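Long-range contact in elongation factor 1-gamma 1 (Saccharomyces cerevisiae, PDB 1NHY), which serves as a subunit of the eukaryotic elongation factor 1 complex in protein synthesis, probably helping to fix that complex to other cellular components: residues W191-R196 and F208-K213. Numbering follows the deposited sequence.
Sequences WFNTVR and FKFADK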
loop_
_atom_site.group_PDB
_atom_site.type_symbol
_atom_site.label_atom_id
_atom_site.label_comp_id
_atom_site.label_asym_id
_atom_site.label_seq_id
_atom_site.Cartn_x
_atom_site.Cartn_y
_atom_site.Cartn_z
ATOM N N TRP A 191 -14.583 -0.715 -3.762
ATOM C CA TRP A 191 -13.236 -0.591 -4.301
ATOM C C TRP A 191 -12.221 -1.416 -3.518
ATOM O O TRP A 191 -11.464 -2.206 -4.090
ATOM C CB TRP A 191 -12.831 0.898 -4.273
ATOM C CG TRP A 191 -11.342 1.191 -4.490
ATOM C CD1 TRP A 191 -10.650 1.153 -5.677
ATOM C CD2 TRP A 191 -10.364 1.472 -3.468
ATOM N NE1 TRP A 191 -9.310 1.380 -5.451
ATOM C CE2 TRP A 191 -9.104 1.579 -4.111
ATOM C CE3 TRP A 191 -10.434 1.639 -2.077
ATOM C CZ2 TRP A 191 -7.917 1.837 -3.407
ATOM C CZ3 TRP A 191 -9.256 1.894 -1.375
ATOM C CH2 TRP A 191 -8.010 1.993 -2.046
ATOM N N PHE A 192 -12.207 -1.224 -2.210
ATOM C CA PHE A 192 -11.266 -1.924 -1.365
ATOM C C PHE A 192 -11.265 -3.425 -1.616
ATOM O O PHE A 192 -10.218 -4.017 -1.918
ATOM C CB PHE A 192 -11.569 -1.631 0.106
ATOM C CG PHE A 192 -10.534 -2.160 1.053
ATOM C CD1 PHE A 192 -9.198 -1.783 0.927
ATOM C CD2 PHE A 192 -10.887 -3.048 2.060
ATOM C CE1 PHE A 192 -8.231 -2.278 1.797
ATOM C CE2 PHE A 192 -9.931 -3.545 2.937
ATOM C CZ PHE A 192 -8.598 -3.166 2.804
ATOM N N ASN A 193 -12.442 -4.036 -1.514
ATOM C CA ASN A 193 -12.569 -5.484 -1.695
ATOM C C ASN A 193 -12.127 -5.950 -3.076
ATOM O O ASN A 193 -11.483 -6.993 -3.221
ATOM C CB ASN A 193 -14.008 -5.932 -1.430
ATOM C CG ASN A 193 -14.541 -5.441 -0.081
ATOM O OD1 ASN A 193 -13.835 -5.473 0.923
ATOM N ND2 ASN A 193 -15.789 -4.997 -0.056
ATOM N N THR A 194 -12.454 -5.177 -4.098
ATOM C CA THR A 194 -12.048 -5.582 -5.427
ATOM C C THR A 194 -10.537 -5.568 -5.540
ATOM O O THR A 194 -9.950 -6.396 -6.240
ATOM C CB THR A 194 -12.583 -4.652 -6.486
ATOM O OG1 THR A 194 -13.935 -4.304 -6.176
ATOM C CG2 THR A 194 -12.528 -5.341 -7.837
ATOM N N VAL A 195 -9.899 -4.629 -4.854
ATOM C CA VAL A 195 -8.468 -4.558 -4.962
ATOM C C VAL A 195 -7.783 -5.651 -4.170
ATOM O O VAL A 195 -6.786 -6.201 -4.631
ATOM C CB VAL A 195 -7.948 -3.178 -4.550
ATOM C CG1 VAL A 195 -6.458 -3.085 -4.842
ATOM C CG2 VAL A 195 -8.689 -2.107 -5.325
ATOM N N ARG A 196 -8.321 -5.984 -2.998
ATOM C CA ARG A 196 -7.722 -7.032 -2.155
ATOM C C ARG A 196 -7.801 -8.386 -2.835
ATOM O O ARG A 196 -6.917 -9.238 -2.688
ATOM C CB ARG A 196 -8.455 -7.159 -0.829
ATOM C CG ARG A 196 -8.666 -5.866 -0.112
ATOM C CD ARG A 196 -9.314 -6.089 1.243
ATOM N NE ARG A 196 -10.758 -6.324 1.179
ATOM C CZ ARG A 196 -11.350 -7.460 1.555
ATOM N NH1 ARG A 196 -10.625 -8.480 2.018
ATOM N NH2 ARG A 196 -12.669 -7.579 1.480
ATOM N N PHE A 208 -8.101 -11.117 7.528
ATOM C CA PHE A 208 -8.220 -9.677 7.675
ATOM C C PHE A 208 -9.389 -9.337 8.598
ATOM O O PHE A 208 -10.513 -9.761 8.351
ATOM C CB PHE A 208 -8.423 -9.033 6.297
ATOM C CG PHE A 208 -8.694 -7.561 6.355
ATOM C CD1 PHE A 208 -7.729 -6.686 6.827
ATOM C CD2 PHE A 208 -9.938 -7.055 5.989
ATOM C CE1 PHE A 208 -7.997 -5.328 6.939
ATOM C CE2 PHE A 208 -10.218 -5.699 6.099
ATOM C CZ PHE A 208 -9.247 -4.832 6.575
ATOM N N LYS A 209 -9.126 -8.574 9.654
ATOM C CA LYS A 209 -10.181 -8.208 10.597
ATOM C C LYS A 209 -10.862 -6.877 10.315
ATOM O O LYS A 209 -10.376 -5.825 10.732
ATOM C CB LYS A 209 -9.638 -8.173 12.040
ATOM C CG LYS A 209 -9.717 -9.507 12.810
ATOM C CD LYS A 209 -9.389 -9.347 14.311
ATOM C CE LYS A 209 -10.392 -8.440 15.034
ATOM N NZ LYS A 209 -10.099 -8.311 16.495
ATOM N N PHE A 210 -11.994 -6.919 9.625
ATOM C CA PHE A 210 -12.739 -5.696 9.334
ATOM C C PHE A 210 -13.334 -5.138 10.617
ATOM O O PHE A 210 -14.463 -5.446 10.960
ATOM C CB PHE A 210 -13.882 -5.969 8.368
ATOM C CG PHE A 210 -13.670 -5.405 7.019
ATOM C CD1 PHE A 210 -13.429 -4.054 6.856
ATOM C CD2 PHE A 210 -13.692 -6.230 5.901
ATOM C CE1 PHE A 210 -13.205 -3.528 5.594
ATOM C CE2 PHE A 210 -13.472 -5.724 4.635
ATOM C CZ PHE A 210 -13.227 -4.368 4.477
ATOM N N ALA A 211 -12.581 -4.316 11.329
ATOM C CA ALA A 211 -13.073 -3.740 12.573
ATOM C C ALA A 211 -14.434 -3.070 12.390
ATOM O O ALA A 211 -14.727 -2.519 11.329
ATOM C CB ALA A 211 -12.063 -2.735 13.101
ATOM N N ASP A 212 -15.274 -3.141 13.418
ATOM C CA ASP A 212 -16.599 -2.505 13.392
ATOM C C ASP A 212 -16.683 -1.643 14.654
ATOM O O ASP A 212 -17.692 -0.985 14.933
ATOM C CB ASP A 212 -17.718 -3.553 13.405
ATOM C CG ASP A 212 -17.924 -4.186 14.783
ATOM O OD1 ASP A 212 -18.460 -3.506 15.690
ATOM O OD2 ASP A 212 -17.545 -5.365 14.960
ATOM N N LYS A 213 -15.581 -1.661 15.399
ATOM C CA LYS A 213 -15.437 -0.933 16.652
ATOM C C LYS A 213 -14.304 0.096 16.518
ATOM O O LYS A 213 -13.135 -0.215 16.799
ATOM C CB LYS A 213 -15.081 -1.928 17.761
ATOM C CG LYS A 213 -15.673 -3.333 17.563
ATOM C CD LYS A 213 -14.668 -4.431 17.922
ATOM C CE LYS A 213 -13.495 -4.476 16.951
ATOM N NZ LYS A 213 -13.879 -4.967 15.599
#
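An aromatic cluster of Phe-192, Phe-208 and Phe-210 pins the chain that follows the last helix, 186-197, back onto that helix in the all-helical C-terminal half of the GST-like domain. No hydrogen bond crosses between 191-196 and 208-213; the contact is made by rings and by the polar ends of Asn-193 and Arg-196. Phe-192, with CG anti to its backbone N (chi1 -172°), points from the helix toward the loop and meets both loop rings with one edge. The side chains of Phe-192 and Phe-208 reach toward each other tip to tip, with Phe-192 CE2 3.8 Å from Phe-208 CE2 and the ring planes inclined at 59°. Phe-210 slides past in the opposite direction, bringing its CZ to 3.6 Å from CD2 of Phe-192, with the planes 77° apart. Within the loop, CE2 of Phe-208 sits over the centre of the Phe-210 ring, so the two loop aromatics pack on each other as well as on the helix. Phe-173 of helix 160-175 also touches all three rings and ties the cluster to the neighbouring helix. An alanine in place of Phe-192 would probably open a gap between helix and loop, leaving the tip of Phe-208 and the CZ corner of Phe-210 without their helix-borne partner. Beside the cluster, NH2 of Arg-196 donates a hydrogen bond to OD1 of Asn-193, one turn back, and NE adds a weak second one. This pairing probably steadies the guanidinium, whose plane is nearly perpendicular to the Phe-210 ring and has Phe-210 CE2 over one face. Arg-196 NH2 and Asn-193 OD1 both approach that ring at its edge, each 3.7 Å from Phe-210 CE2.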